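Local coordinates for protein ALKF (Bacillus cereus, PDB 3ZBO) that is of uncertain cellular function but has affinity for branched DNA structures and is related to the HEAT-like repeat DNA glycosylases AlkC and AlkD, at residues A[58-63]-A[88-93]; A[133-138]-A[175-180]; A[170-175]-A[205-210]. One frame throughout, in Å; residues are numbered along the deposited sequence.

Contact 1 of 3, residues A[58-63]-A[88-93]; sequences LAEELY and FDRWID
The carboxylate of E60 holds two partners from helix 85-94 at once, the guanidinium of R90 and the indole NH of W91. With R90 it makes a two-point salt bridge. NH1 of R90 bonds OE1 of E60 at 2.8 Å on that oxygen's syn side, while NH2 of R90 reaches OE2 of E60 at 3.0 Å in a nearly straight bond (174°). Both oxygens lie close to the guanidinium plane, but the carboxylate is turned well out of it. NE1 of W91 donates to OE2 of E60 at 3.1 Å, and more weakly to OE1. It meets OE2 from the opposite side to NH2 of R90, so OE2 is gripped from both faces of the carboxylate plane. The E60 chain bends at chi2, which puts CD beside the edge of the indole. Q56 also bonds OE2 of E60, and D87 forms a second salt bridge with R90.

Between helices 56-63 and 85-94, this pairing is consistent with the largely helical, HEAT-like repeat fold of the AlkD-related proteins. The short segments run in nearly the same direction, 25° apart, with their axes 11.8 Å from each other, a gap that large side chains fill.

Stacking does most of that filling. The Y63 ring lies face to face with the five-membered ring of W91, centroids 4.3 Å apart and planes only 11° from parallel. CG of Y63 is anti to its backbone N, and the ring that follows lies over the indole. CB of A59 touches the indole at its edge, by CZ2 of W91.

A last polar bond comes from the phenol: OH of Y63 donates to the carbonyl O of W91 at 2.7 Å, approaching from above the carbonyl plane.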
loop_
_atom_site.group_PDB
_atom_site.type_symbol
_atom_site.label_atom_id
_atom_site.label_comp_id
_atom_site.label_asym_id
_atom_site.label_seq_id
_atom_site.Cartn_x
_atom_site.Cartn_y
_atom_site.Cartn_z
ATOM N N LEU A 58 10.206 7.791 17.507
ATOM C CA LEU A 58 10.616 8.710 16.478
ATOM C C LEU A 58 9.630 8.549 15.287
ATOM O O LEU A 58 9.245 9.615 14.718
ATOM C CB LEU A 58 11.993 8.306 15.980
ATOM C CG LEU A 58 12.579 9.190 14.903
ATOM C CD1 LEU A 58 12.522 10.719 15.168
ATOM C CD2 LEU A 58 14.073 8.753 14.667
ATOM N N ALA A 59 9.171 7.324 15.033
ATOM C CA ALA A 59 8.210 7.131 13.931
ATOM C C ALA A 59 6.955 7.937 14.228
ATOM O O ALA A 59 6.409 8.613 13.278
ATOM C CB ALA A 59 7.798 5.604 13.738
ATOM N N GLU A 60 6.543 7.923 15.478
ATOM C CA GLU A 60 5.334 8.694 15.813
ATOM C C GLU A 60 5.503 10.156 15.601
ATOM O O GLU A 60 4.566 10.841 15.081
ATOM C CB GLU A 60 4.812 8.425 17.232
ATOM C CG GLU A 60 4.333 7.023 17.420
ATOM C CD GLU A 60 2.995 6.664 16.760
ATOM O OE1 GLU A 60 2.267 7.594 16.434
ATOM O OE2 GLU A 60 2.676 5.511 16.657
ATOM N N GLU A 61 6.658 10.711 16.032
ATOM C CA GLU A 61 6.852 12.125 15.800
ATOM C C GLU A 61 6.945 12.495 14.307
ATOM O O GLU A 61 6.413 13.563 13.925
ATOM C CB GLU A 61 8.137 12.604 16.509
ATOM C CG GLU A 61 8.057 12.483 18.001
ATOM C CD GLU A 61 9.184 13.304 18.701
ATOM O OE1 GLU A 61 9.561 14.436 18.271
ATOM O OE2 GLU A 61 9.648 12.802 19.768
ATOM N N LEU A 62 7.589 11.631 13.552
ATOM C CA LEU A 62 7.736 11.888 12.100
ATOM C C LEU A 62 6.355 11.777 11.467
ATOM O O LEU A 62 6.012 12.653 10.607
ATOM C CB LEU A 62 8.698 10.887 11.475
ATOM C CG LEU A 62 10.119 11.119 11.946
ATOM C CD1 LEU A 62 10.922 9.955 11.471
ATOM C CD2 LEU A 62 10.676 12.390 11.356
ATOM N N TYR A 63 5.552 10.800 11.866
ATOM C CA TYR A 63 4.232 10.671 11.157
ATOM C C TYR A 63 3.332 11.871 11.458
ATOM O O TYR A 63 2.564 12.354 10.594
ATOM C CB TYR A 63 3.592 9.346 11.608
ATOM C CG TYR A 63 2.511 8.945 10.642
ATOM C CD1 TYR A 63 2.814 8.264 9.458
ATOM C CD2 TYR A 63 1.176 9.254 10.935
ATOM C CE1 TYR A 63 1.791 7.876 8.550
ATOM C CE2 TYR A 63 0.158 8.947 10.030
ATOM C CZ TYR A 63 0.498 8.255 8.844
ATOM O OH TYR A 63 -0.522 7.921 7.979
ATOM N N PHE A 88 -2.704 1.705 14.563
ATOM C CA PHE A 88 -2.971 1.731 13.105
ATOM C C PHE A 88 -4.155 2.579 12.746
ATOM O O PHE A 88 -4.102 3.279 11.689
ATOM C CB PHE A 88 -3.138 0.314 12.585
ATOM C CG PHE A 88 -1.819 -0.388 12.398
ATOM C CD1 PHE A 88 -0.968 -0.014 11.311
ATOM C CD2 PHE A 88 -1.461 -1.393 13.225
ATOM C CE1 PHE A 88 0.325 -0.656 11.210
ATOM C CE2 PHE A 88 -0.170 -2.038 13.120
ATOM C CZ PHE A 88 0.715 -1.636 12.072
ATOM N N ASP A 89 -5.206 2.628 13.593
ATOM C CA ASP A 89 -6.335 3.495 13.258
ATOM C C ASP A 89 -5.928 4.957 13.318
ATOM O O ASP A 89 -6.347 5.767 12.499
ATOM C CB ASP A 89 -7.471 3.244 14.293
ATOM C CG ASP A 89 -8.205 1.922 14.032
ATOM O OD1 ASP A 89 -8.122 1.462 12.901
ATOM O OD2 ASP A 89 -8.812 1.298 14.946
ATOM N N ARG A 90 -4.999 5.345 14.243
ATOM C CA ARG A 90 -4.479 6.711 14.175
ATOM C C ARG A 90 -3.741 7.011 12.882
ATOM O O ARG A 90 -3.926 8.065 12.253
ATOM C CB ARG A 90 -3.519 7.041 15.359
ATOM C CG ARG A 90 -4.259 7.022 16.690
ATOM C CD ARG A 90 -3.335 7.486 17.877
ATOM N NE ARG A 90 -2.234 6.535 18.051
ATOM C CZ ARG A 90 -0.976 6.620 17.536
ATOM N NH1 ARG A 90 -0.558 7.621 16.743
ATOM N NH2 ARG A 90 -0.140 5.619 17.747
ATOM N N TRP A 91 -2.926 6.060 12.502
ATOM C CA TRP A 91 -2.080 6.296 11.303
ATOM C C TRP A 91 -3.014 6.383 10.064
ATOM O O TRP A 91 -2.856 7.267 9.237
ATOM C CB TRP A 91 -1.052 5.150 11.115
ATOM C CG TRP A 91 0.186 5.374 11.984
ATOM C CD1 TRP A 91 0.212 5.734 13.298
ATOM C CD2 TRP A 91 1.523 5.069 11.604
ATOM N NE1 TRP A 91 1.565 5.752 13.732
ATOM C CE2 TRP A 91 2.356 5.401 12.682
ATOM C CE3 TRP A 91 2.098 4.626 10.419
ATOM C CZ2 TRP A 91 3.766 5.217 12.666
ATOM C CZ3 TRP A 91 3.556 4.532 10.349
ATOM C CH2 TRP A 91 4.331 4.892 11.452
ATOM N N ILE A 92 -4.014 5.476 9.959
ATOM C CA ILE A 92 -4.843 5.593 8.763
ATOM C C ILE A 92 -5.657 6.884 8.775
ATOM O O ILE A 92 -5.932 7.458 7.707
ATOM C CB ILE A 92 -5.715 4.343 8.552
ATOM C CG1 ILE A 92 -6.230 4.212 7.098
ATOM C CG2 ILE A 92 -6.987 4.330 9.506
ATOM C CD1 ILE A 92 -5.082 4.084 6.027
ATOM N N ASP A 93 -6.026 7.388 9.959
ATOM C CA ASP A 93 -6.747 8.678 9.981
ATOM C C ASP A 93 -5.903 9.799 9.434
ATOM O O ASP A 93 -6.476 10.739 8.940
ATOM C CB ASP A 93 -7.145 9.044 11.429
ATOM C CG ASP A 93 -8.312 8.199 11.948
ATOM O OD1 ASP A 93 -9.003 7.533 11.196
ATOM O OD2 ASP A 93 -8.555 8.269 13.199
#

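Contact 2 of 3, residues A[133-138]-A[175-180]; sequences AGWSCY and SAMNNF
W135 and A176 meet where the two helices come together, CB of W135 against CB of A176 at 3.5 Å. The CA atoms of S136 and A176 lie 5.4 Å apart, and the small residues there let the segment axes approach to 8.1 Å.

The tight part is built round the indole of W135. On one of its faces sits CG of M177, 3.5 Å from the centroid of the five-membered ring and 5° off the normal, a CH-pi contact. The M177 chain then runs out extended, with SD oblique to the ring in a Met-aromatic contact and CE next to NE1 and CZ2 of W135. The six-membered side turns its edge to the face of F180 in a T-shaped pair, planes at 72°, and CZ3 of W135 reaches CD2 of F180 at 3.6 Å. CG of F180, anti to its backbone N, lies 3.7 Å from CE3 of W135. CB of Y138 fits against the edge of the same phenyl ring, while OH of Y138 is hydrogen-bonded to D120 and K154. M158 and V162 of helix 152-165 pack on W135 as well.

The other flank is looser and polar. OG of S136 bonds the backbone O of S132 within its own helix and accepts from a water at 2.9 Å; that water in turn accepts from ND2 of N179, so the two side chains are joined through it without touching.

Near-parallel helices (19°) from 128-144 and 171-187, joined by an apolar seam of W135, A176, M177 and F180, are consistent with the stacked helices of a HEAT-like repeat solenoid, as in the AlkD relatives.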
loop_
_atom_site.group_PDB
_atom_site.type_symbol
_atom_site.label_atom_id
_atom_site.label_comp_id
_atom_site.label_asym_id
_atom_site.label_seq_id
_atom_site.Cartn_x
_atom_site.Cartn_y
_atom_site.Cartn_z
ATOM N N ALA A 133 -6.420 1.046 1.807
ATOM C CA ALA A 133 -5.335 0.496 2.635
ATOM C C ALA A 133 -5.606 -0.970 2.961
ATOM O O ALA A 133 -4.641 -1.763 2.946
ATOM C CB ALA A 133 -5.188 1.289 3.954
ATOM N N GLY A 134 -6.886 -1.350 3.208
ATOM C CA GLY A 134 -7.118 -2.718 3.593
ATOM C C GLY A 134 -6.871 -3.652 2.384
ATOM O O GLY A 134 -6.217 -4.691 2.586
ATOM N N TRP A 135 -7.350 -3.306 1.176
ATOM C CA TRP A 135 -7.062 -4.141 -0.067
ATOM C C TRP A 135 -5.589 -4.131 -0.314
ATOM O O TRP A 135 -5.029 -5.201 -0.647
ATOM C CB TRP A 135 -7.834 -3.575 -1.242
ATOM C CG TRP A 135 -9.337 -3.826 -1.109
ATOM C CD1 TRP A 135 -10.332 -2.936 -0.842
ATOM C CD2 TRP A 135 -9.996 -5.102 -1.358
ATOM N NE1 TRP A 135 -11.563 -3.580 -0.829
ATOM C CE2 TRP A 135 -11.374 -4.898 -1.170
ATOM C CE3 TRP A 135 -9.528 -6.387 -1.735
ATOM C CZ2 TRP A 135 -12.337 -5.918 -1.335
ATOM C CZ3 TRP A 135 -10.440 -7.406 -1.902
ATOM C CH2 TRP A 135 -11.850 -7.204 -1.710
ATOM N N SER A 136 -4.928 -2.955 -0.158
ATOM C CA SER A 136 -3.477 -2.900 -0.407
ATOM C C SER A 136 -2.721 -3.848 0.567
ATOM O O SER A 136 -1.816 -4.534 0.123
ATOM C CB SER A 136 -2.934 -1.483 -0.246
ATOM O OG SER A 136 -3.526 -0.594 -1.262
ATOM N N CYS A 137 -3.120 -3.819 1.827
ATOM C CA CYS A 137 -2.422 -4.685 2.802
ATOM C C CYS A 137 -2.540 -6.108 2.362
ATOM O O CYS A 137 -1.496 -6.813 2.471
ATOM C CB CYS A 137 -3.135 -4.447 4.111
ATOM S SG CYS A 137 -2.364 -5.442 5.459
ATOM N N TYR A 138 -3.694 -6.553 1.874
ATOM C CA TYR A 138 -3.756 -7.941 1.393
ATOM C C TYR A 138 -2.762 -8.191 0.263
ATOM O O TYR A 138 -2.177 -9.281 0.164
ATOM C CB TYR A 138 -5.142 -8.421 0.967
ATOM C CG TYR A 138 -5.912 -8.965 2.135
ATOM C CD1 TYR A 138 -6.680 -8.123 2.954
ATOM C CD2 TYR A 138 -5.787 -10.327 2.461
ATOM C CE1 TYR A 138 -7.351 -8.681 4.051
ATOM C CE2 TYR A 138 -6.525 -10.862 3.562
ATOM C CZ TYR A 138 -7.242 -10.036 4.308
ATOM O OH TYR A 138 -7.913 -10.610 5.372
ATOM N N SER A 175 -8.378 1.106 -7.412
ATOM C CA SER A 175 -6.961 0.822 -7.699
ATOM C C SER A 175 -6.486 -0.300 -6.815
ATOM O O SER A 175 -5.806 -1.233 -7.328
ATOM C CB SER A 175 -6.168 2.107 -7.426
ATOM O OG SER A 175 -4.746 1.768 -7.402
ATOM N N ALA A 176 -6.807 -0.276 -5.534
ATOM C CA ALA A 176 -6.315 -1.325 -4.667
ATOM C C ALA A 176 -7.003 -2.654 -4.901
ATOM O O ALA A 176 -6.328 -3.729 -4.814
ATOM C CB ALA A 176 -6.535 -0.898 -3.143
ATOM N N MET A 177 -8.293 -2.641 -5.206
ATOM C CA MET A 177 -8.983 -3.947 -5.513
ATOM C C MET A 177 -8.369 -4.514 -6.826
ATOM O O MET A 177 -8.287 -5.740 -6.964
ATOM C CB MET A 177 -10.474 -3.617 -5.739
ATOM C CG MET A 177 -11.173 -3.399 -4.451
ATOM S SD MET A 177 -12.909 -2.972 -5.012
ATOM C CE MET A 177 -13.851 -3.522 -3.583
ATOM N N ASN A 178 -8.032 -3.623 -7.796
ATOM C CA ASN A 178 -7.398 -4.141 -9.015
ATOM C C ASN A 178 -6.039 -4.804 -8.735
ATOM O O ASN A 178 -5.746 -5.871 -9.345
ATOM C CB ASN A 178 -7.271 -2.975 -10.044
ATOM C CG ASN A 178 -6.887 -3.463 -11.433
ATOM O OD1 ASN A 178 -5.698 -3.315 -11.834
ATOM N ND2 ASN A 178 -7.859 -3.950 -12.116
ATOM N N ASN A 179 -5.291 -4.142 -7.849
ATOM C CA ASN A 179 -3.997 -4.695 -7.407
ATOM C C ASN A 179 -4.305 -6.077 -6.757
ATOM O O ASN A 179 -3.538 -7.061 -7.025
ATOM C CB ASN A 179 -3.317 -3.645 -6.467
ATOM C CG ASN A 179 -1.927 -4.030 -6.066
ATOM O OD1 ASN A 179 -1.334 -4.904 -6.695
ATOM N ND2 ASN A 179 -1.345 -3.285 -5.101
ATOM N N PHE A 180 -5.354 -6.180 -5.968
ATOM C CA PHE A 180 -5.642 -7.470 -5.344
ATOM C C PHE A 180 -5.902 -8.540 -6.445
ATOM O O PHE A 180 -5.426 -9.672 -6.285
ATOM C CB PHE A 180 -6.830 -7.250 -4.356
ATOM C CG PHE A 180 -7.280 -8.525 -3.660
ATOM C CD1 PHE A 180 -6.644 -8.918 -2.484
ATOM C CD2 PHE A 180 -8.319 -9.240 -4.192
ATOM C CE1 PHE A 180 -7.072 -10.073 -1.801
ATOM C CE2 PHE A 180 -8.762 -10.402 -3.527
ATOM C CZ PHE A 180 -8.130 -10.843 -2.309
HETATM O O HOH W 1 -2.859 -1.112 -4.012
#

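Contact 3 of 3, residues A[170-175]-A[205-210]; sequences PERTKS and VEVKRD
One face of the R172 guanidinium lies against CG1 of V207, which sits 4.1 Å above its plane and off toward the rim. At the edge is a water, in the plane and bonded to NH1 of R172 at 3.0 Å. The same water accepts from NH1 of R209, again in that guanidinium's plane, and so links two like-charged groups whose planes are 35° apart. R172 also makes a cation-pi contact with Y98, while R209 turns NH2 to the backbone O of K213.

The setting is the first turn of helix 171-187, with P170 at its N-cap position, packed against a two-stranded antiparallel hairpin (204-207 with 215-218) at the side of the helical HEAT-like fold. V205 and V207 are paired with L217 and S215 of the other strand. Against the helix, CG1 of V205 rests on CB of K174 at 3.8 Å, and CG1 of V207 packs against the backbone O of E171 and CG2 against S175.

The direct polar ties come from E171 and K174. OE1 of E171 accepts a hydrogen bond from the backbone N of K208 at 2.9 Å (168°) and another from NZ of K174, its salt-bridge partner on the same helix, one from each face of its carboxylate. Bending at chi2 brings CD of E171 to 3.6 Å from CB of K208. The nearby lysine and the helix N-terminus would probably favour the charged form of this glutamate. K174, extended beyond CG, runs past V205, and its NZ meets the carbonyl O of E206 at 2.8 Å, nearly in line with the C=O bond (169°).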
loop_
_atom_site.group_PDB
_atom_site.type_symbol
_atom_site.label_atom_id
_atom_site.label_comp_id
_atom_site.label_asym_id
_atom_site.label_seq_id
_atom_site.Cartn_x
_atom_site.Cartn_y
_atom_site.Cartn_z
ATOM N N PRO A 170 -15.313 3.556 -4.588
ATOM C CA PRO A 170 -14.567 4.807 -4.669
ATOM C C PRO A 170 -13.286 4.661 -5.436
ATOM O O PRO A 170 -12.752 3.546 -5.481
ATOM C CB PRO A 170 -14.292 5.131 -3.175
ATOM C CG PRO A 170 -15.317 4.346 -2.372
ATOM C CD PRO A 170 -15.523 3.090 -3.207
ATOM N N GLU A 171 -12.839 5.720 -6.046
ATOM C CA GLU A 171 -11.734 5.658 -7.017
ATOM C C GLU A 171 -10.494 4.974 -6.465
ATOM O O GLU A 171 -9.921 4.096 -7.111
ATOM C CB GLU A 171 -11.329 6.976 -7.641
ATOM C CG GLU A 171 -12.568 7.765 -8.173
ATOM C CD GLU A 171 -13.358 7.020 -9.245
ATOM O OE1 GLU A 171 -12.765 6.255 -10.053
ATOM O OE2 GLU A 171 -14.624 7.256 -9.355
ATOM N N ARG A 172 -10.004 5.420 -5.307
ATOM C CA ARG A 172 -8.775 4.793 -4.843
ATOM C C ARG A 172 -8.991 3.386 -4.413
ATOM O O ARG A 172 -8.055 2.535 -4.516
ATOM C CB ARG A 172 -8.142 5.572 -3.671
ATOM C CG ARG A 172 -7.651 6.944 -4.068
ATOM C CD ARG A 172 -6.892 7.144 -5.386
ATOM N NE ARG A 172 -5.892 6.060 -5.538
ATOM C CZ ARG A 172 -5.066 6.055 -6.567
ATOM N NH1 ARG A 172 -5.040 7.123 -7.451
ATOM N NH2 ARG A 172 -4.305 4.977 -6.739
ATOM N N THR A 173 -10.183 3.024 -3.974
ATOM C CA THR A 173 -10.496 1.663 -3.600
ATOM C C THR A 173 -10.333 0.793 -4.870
ATOM O O THR A 173 -9.859 -0.368 -4.797
ATOM C CB THR A 173 -11.904 1.565 -2.969
ATOM O OG1 THR A 173 -12.036 2.597 -1.998
ATOM C CG2 THR A 173 -12.031 0.221 -2.279
ATOM N N LYS A 174 -10.830 1.279 -6.024
ATOM C CA LYS A 174 -10.802 0.518 -7.263
ATOM C C LYS A 174 -9.323 0.156 -7.569
ATOM O O LYS A 174 -9.041 -0.960 -8.018
ATOM C CB LYS A 174 -11.213 1.413 -8.460
ATOM C CG LYS A 174 -12.656 1.764 -8.489
ATOM C CD LYS A 174 -12.870 2.603 -9.782
ATOM C CE LYS A 174 -14.298 3.064 -9.882
ATOM N NZ LYS A 174 -14.378 4.029 -11.074
ATOM N N SER A 175 -8.378 1.106 -7.412
ATOM C CA SER A 175 -6.961 0.822 -7.699
ATOM C C SER A 175 -6.486 -0.300 -6.815
ATOM O O SER A 175 -5.806 -1.233 -7.328
ATOM C CB SER A 175 -6.168 2.107 -7.426
ATOM O OG SER A 175 -4.746 1.768 -7.402
ATOM N N VAL A 205 -10.703 -1.075 -15.646
ATOM C CA VAL A 205 -11.160 -0.353 -14.448
ATOM C C VAL A 205 -10.626 1.057 -14.560
ATOM O O VAL A 205 -9.396 1.274 -14.788
ATOM C CB VAL A 205 -10.523 -1.033 -13.176
ATOM C CG1 VAL A 205 -10.739 -0.138 -11.924
ATOM C CG2 VAL A 205 -11.234 -2.414 -12.997
ATOM N N GLU A 206 -11.544 2.012 -14.492
ATOM C CA GLU A 206 -11.180 3.427 -14.705
ATOM C C GLU A 206 -11.110 4.123 -13.358
ATOM O O GLU A 206 -12.128 4.260 -12.665
ATOM C CB GLU A 206 -12.193 4.139 -15.659
ATOM C CG GLU A 206 -11.817 5.611 -15.723
ATOM C CD GLU A 206 -12.746 6.416 -16.589
ATOM O OE1 GLU A 206 -13.731 5.929 -17.150
ATOM O OE2 GLU A 206 -12.423 7.618 -16.716
ATOM N N VAL A 207 -9.891 4.510 -13.003
ATOM C CA VAL A 207 -9.631 5.271 -11.769
ATOM C C VAL A 207 -9.606 6.766 -12.143
ATOM O O VAL A 207 -8.692 7.251 -12.791
ATOM C CB VAL A 207 -8.278 4.892 -11.167
ATOM C CG1 VAL A 207 -8.049 5.642 -9.848
ATOM C CG2 VAL A 207 -8.242 3.368 -10.859
ATOM N N LYS A 208 -10.694 7.433 -11.724
ATOM C CA LYS A 208 -10.790 8.905 -11.955
ATOM C C LYS A 208 -9.941 9.609 -10.951
ATOM O O LYS A 208 -9.818 9.173 -9.809
ATOM C CB LYS A 208 -12.252 9.276 -11.810
ATOM C CG LYS A 208 -13.046 8.645 -12.912
ATOM C CD LYS A 208 -14.495 8.923 -12.726
ATOM C CE LYS A 208 -15.260 8.009 -13.729
ATOM N NZ LYS A 208 -16.732 7.949 -13.386
ATOM N N ARG A 209 -9.285 10.660 -11.431
ATOM C CA ARG A 209 -8.300 11.371 -10.581
ATOM C C ARG A 209 -8.466 12.882 -10.789
ATOM O O ARG A 209 -8.736 13.369 -11.912
ATOM C CB ARG A 209 -6.898 10.932 -11.010
ATOM C CG ARG A 209 -6.717 9.412 -10.776
ATOM C CD ARG A 209 -5.307 8.976 -11.059
ATOM N NE ARG A 209 -5.000 9.188 -12.505
ATOM C CZ ARG A 209 -3.851 8.743 -13.026
ATOM N NH1 ARG A 209 -3.021 8.094 -12.213
ATOM N NH2 ARG A 209 -3.538 8.905 -14.299
ATOM N N ASP A 210 -8.271 13.582 -9.680
ATOM C CA ASP A 210 -8.184 15.052 -9.749
ATOM C C ASP A 210 -6.841 15.466 -10.375
ATOM O O ASP A 210 -5.752 14.914 -10.047
ATOM C CB ASP A 210 -8.383 15.599 -8.337
ATOM C CG ASP A 210 -9.812 15.463 -7.852
ATOM O OD1 ASP A 210 -10.716 15.259 -8.699
ATOM O OD2 ASP A 210 -10.019 15.576 -6.617
HETATM O O HOH W 2 -2.917 6.893 -9.517
#

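Contact 2 is the central one, its centre about 7 Å from the centre of the chain with every touching residue buried; the centres of contacts 1 and 3 both lie about 15 Å out. Contact 1 is nevertheless mostly buried, with R90 exposed, whereas contact 3 is only partly buried. Contacts 1 and 2 each join two nearly parallel helices, yet contact 1 mixes stacking with charge while contact 2 is almost wholly apolar. Contact 3 sets a helix start against a hairpin with charged and backbone bonds. Helix 171-187 serves both contacts 2 and 3, S175 belonging to each. Contacts 1 and 2 meet through I92 and A133; contacts 1 and 3 do not touch.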